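Local coordinates for protein putative modification methylase (Thermus thermophilus, PDB 2ZIG) that probably methylates DNA, transferring a methyl group from S-adenosyl-L-methionine to the N4 position of cytosine, at residues S40-V45 / V235-L240. Numbering follows the deposited sequence.
Sequences SVHLVV and VGDVVL
His42 and Leu43 both direct their backbone N-H groups at the carbonyl of Val238, with His42 N 3.2 Å from Val238 O. The chain turns a corner at His42, and two successive donors thus share one acceptor, an instructive case of a bulge-like break in a parallel pairing. At this corner the CB of His42 points toward segment 235-240. It lies 3.7 Å from Val238 O, and with CG anti to the carbonyl carbon (chi1 -52°) the ring reaches across Asp237. CG sits against Asp237 CB and CG; CD2 lies over Asp237 CB, though its exact place is doubtful; ND1 and NE2 both look onto Asp237 OD1 at longer range, NE2 the nearer at 3.9 Å. Asp237 OD1 stands 3.7 Å above one ring face, displaced toward the rim, and the carboxylate plane is tilted 33° from the ring. The carboxylate has its own polar partners, a salt bridge from OD1 to Arg180 and a hydrogen bond from OD2 to Phe234 N.

Past the corner the parallel ladder is resumed. Leu240 N meets Leu43 O at 2.8 Å in a nearly straight bond (169°), and Val45 N reaches Leu240 O at 3.1 Å in a more bent one. Val44 and Leu240 lie side by side on one face of the sheet, where Val41 CG1 comes crosswise to within 3.9 Å of Leu240 CB; Leu43 and Val239 pair on the other face. Helix 66-86 covers the first group, touching Val41 and Leu240 through Leu86 and Val44 through Val83. In the Rossmann-like sheet of this methyltransferase family, strand 41-46 runs between strands 91-97 and 238-241, Leu240 is about 8 Å, side chain to side chain, from Ala29 of the S-adenosyl-L-methionine site, and strand 238-241 continues the parallel order toward strand 259-264.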
ATOM      1  N   SER B  40      21.544 -13.833  12.653  1.00 31.91           N
ATOM      2  CA  SER B  40      21.498 -13.746  14.105  1.00 32.07           C
ATOM      3  C   SER B  40      20.253 -13.016  14.622  1.00 33.07           C
ATOM      4  O   SER B  40      20.059 -12.911  15.830  1.00 32.26           O
ATOM      5  CB  SER B  40      22.748 -13.036  14.630  1.00 32.91           C
ATOM      6  OG  SER B  40      22.831 -11.704  14.146  1.00 31.67           O
ATOM      7  N   VAL B  41      19.418 -12.510  13.713  1.00 32.41           N
ATOM      8  CA  VAL B  41      18.210 -11.778  14.105  1.00 30.51           C
ATOM      9  C   VAL B  41      16.949 -12.471  13.606  1.00 29.69           C
ATOM     10  O   VAL B  41      16.882 -12.913  12.461  1.00 28.26           O
ATOM     11  CB  VAL B  41      18.247 -10.328  13.574  1.00 30.68           C
ATOM     12  CG1 VAL B  41      16.914  -9.638  13.831  1.00 33.68           C
ATOM     13  CG2 VAL B  41      19.370  -9.564  14.254  1.00 28.33           C
ATOM     14  N   HIS B  42      15.943 -12.550  14.470  1.00 28.41           N
ATOM     15  CA  HIS B  42      14.697 -13.229  14.123  1.00 29.66           C
ATOM     16  C   HIS B  42      13.592 -12.343  13.566  1.00 28.04           C
ATOM     17  O   HIS B  42      12.836 -12.765  12.698  1.00 28.83           O
ATOM     18  CB  HIS B  42      14.174 -13.971  15.352  1.00 30.12           C
ATOM     19  CG  HIS B  42      15.196 -14.861  15.983  1.00 31.88           C
ATOM     20  ND1 HIS B  42      15.671 -15.999  15.367  1.00 31.61           N
ATOM     21  CD2 HIS B  42      15.885 -14.743  17.142  1.00 30.73           C
ATOM     22  CE1 HIS B  42      16.609 -16.544  16.120  1.00 32.78           C
ATOM     23  NE2 HIS B  42      16.759 -15.802  17.202  1.00 35.05           N
ATOM     24  N   LEU B  43      13.501 -11.120  14.072  1.00 27.13           N
ATOM     25  CA  LEU B  43      12.470 -10.187  13.644  1.00 25.92           C
ATOM     26  C   LEU B  43      12.942  -8.757  13.765  1.00 24.30           C
ATOM     27  O   LEU B  43      13.674  -8.421  14.683  1.00 26.32           O
ATOM     28  CB  LEU B  43      11.217 -10.351  14.511  1.00 24.16           C
ATOM     29  CG  LEU B  43      10.126  -9.275  14.413  1.00 24.51           C
ATOM     30  CD1 LEU B  43       9.515  -9.305  13.023  1.00 23.07           C
ATOM     31  CD2 LEU B  43       9.050  -9.521  15.472  1.00 22.50           C
ATOM     32  N   VAL B  44      12.503  -7.920  12.834  1.00 25.69           N
ATOM     33  CA  VAL B  44      12.828  -6.500  12.855  1.00 23.90           C
ATOM     34  C   VAL B  44      11.523  -5.691  12.769  1.00 23.04           C
ATOM     35  O   VAL B  44      10.697  -5.912  11.887  1.00 24.20           O
ATOM     36  CB  VAL B  44      13.718  -6.099  11.653  1.00 27.22           C
ATOM     37  CG1 VAL B  44      13.998  -4.605  11.690  1.00 27.01           C
ATOM     38  CG2 VAL B  44      15.020  -6.889  11.671  1.00 26.01           C
ATOM     39  N   VAL B  45      11.323  -4.768  13.699  1.00 23.39           N
ATOM     40  CA  VAL B  45      10.141  -3.918  13.655  1.00 20.91           C
ATOM     41  C   VAL B  45      10.689  -2.511  13.713  1.00 22.91           C
ATOM     42  O   VAL B  45      11.452  -2.169  14.625  1.00 21.15           O
ATOM     43  CB  VAL B  45       9.215  -4.149  14.854  1.00 18.57           C
ATOM     44  CG1 VAL B  45       8.034  -3.164  14.804  1.00 17.24           C
ATOM     45  CG2 VAL B  45       8.718  -5.578  14.846  1.00 17.73           C
ATOM     46  N   VAL B 235       9.322 -16.321  22.230  1.00 23.59           N
ATOM     47  CA  VAL B 235       9.989 -15.920  23.462  1.00 25.02           C
ATOM     48  C   VAL B 235      11.458 -16.317  23.283  1.00 24.75           C
ATOM     49  O   VAL B 235      11.752 -17.387  22.752  1.00 25.17           O
ATOM     50  CB  VAL B 235       9.401 -16.665  24.686  1.00 25.21           C
ATOM     51  CG1 VAL B 235      10.172 -16.313  25.933  1.00 27.57           C
ATOM     52  CG2 VAL B 235       7.940 -16.295  24.863  1.00 27.50           C
ATOM     53  N   GLY B 236      12.377 -15.454  23.694  1.00 25.49           N
ATOM     54  CA  GLY B 236      13.786 -15.771  23.539  1.00 27.48           C
ATOM     55  C   GLY B 236      14.419 -15.271  22.245  1.00 29.60           C
ATOM     56  O   GLY B 236      15.639 -15.105  22.189  1.00 30.55           O
ATOM     57  N   ASP B 237      13.613 -15.035  21.206  1.00 28.09           N
ATOM     58  CA  ASP B 237      14.135 -14.534  19.930  1.00 27.40           C
ATOM     59  C   ASP B 237      14.739 -13.139  20.071  1.00 26.95           C
ATOM     60  O   ASP B 237      14.504 -12.441  21.063  1.00 27.77           O
ATOM     61  CB  ASP B 237      13.036 -14.441  18.869  1.00 28.77           C
ATOM     62  CG  ASP B 237      12.579 -15.790  18.360  1.00 31.46           C
ATOM     63  OD1 ASP B 237      13.241 -16.812  18.648  1.00 29.71           O
ATOM     64  OD2 ASP B 237      11.551 -15.818  17.650  1.00 31.26           O
ATOM     65  N   VAL B 238      15.504 -12.738  19.060  1.00 25.44           N
ATOM     66  CA  VAL B 238      16.140 -11.428  19.022  1.00 26.25           C
ATOM     67  C   VAL B 238      15.303 -10.506  18.131  1.00 26.05           C
ATOM     68  O   VAL B 238      15.068 -10.810  16.958  1.00 25.27           O
ATOM     69  CB  VAL B 238      17.572 -11.505  18.431  1.00 27.71           C
ATOM     70  CG1 VAL B 238      18.195 -10.110  18.393  1.00 27.38           C
ATOM     71  CG2 VAL B 238      18.437 -12.457  19.263  1.00 28.28           C
ATOM     72  N   VAL B 239      14.853  -9.395  18.701  1.00 25.22           N
ATOM     73  CA  VAL B 239      14.047  -8.421  17.974  1.00 25.89           C
ATOM     74  C   VAL B 239      14.894  -7.177  17.764  1.00 25.69           C
ATOM     75  O   VAL B 239      15.421  -6.603  18.720  1.00 25.18           O
ATOM     76  CB  VAL B 239      12.766  -8.043  18.761  1.00 26.36           C
ATOM     77  CG1 VAL B 239      11.988  -6.955  18.015  1.00 25.29           C
ATOM     78  CG2 VAL B 239      11.889  -9.273  18.950  1.00 23.94           C
ATOM     79  N   LEU B 240      15.022  -6.760  16.510  1.00 25.24           N
ATOM     80  CA  LEU B 240      15.835  -5.603  16.179  1.00 27.33           C
ATOM     81  C   LEU B 240      15.090  -4.425  15.580  1.00 27.34           C
ATOM     82  O   LEU B 240      14.193  -4.603  14.764  1.00 26.36           O
ATOM     83  CB  LEU B 240      16.936  -6.010  15.200  1.00 28.66           C
ATOM     84  CG  LEU B 240      17.652  -4.845  14.507  1.00 30.45           C
ATOM     85  CD1 LEU B 240      18.430  -4.033  15.535  1.00 31.60           C
ATOM     86  CD2 LEU B 240      18.581  -5.373  13.445  1.00 30.32           C
TER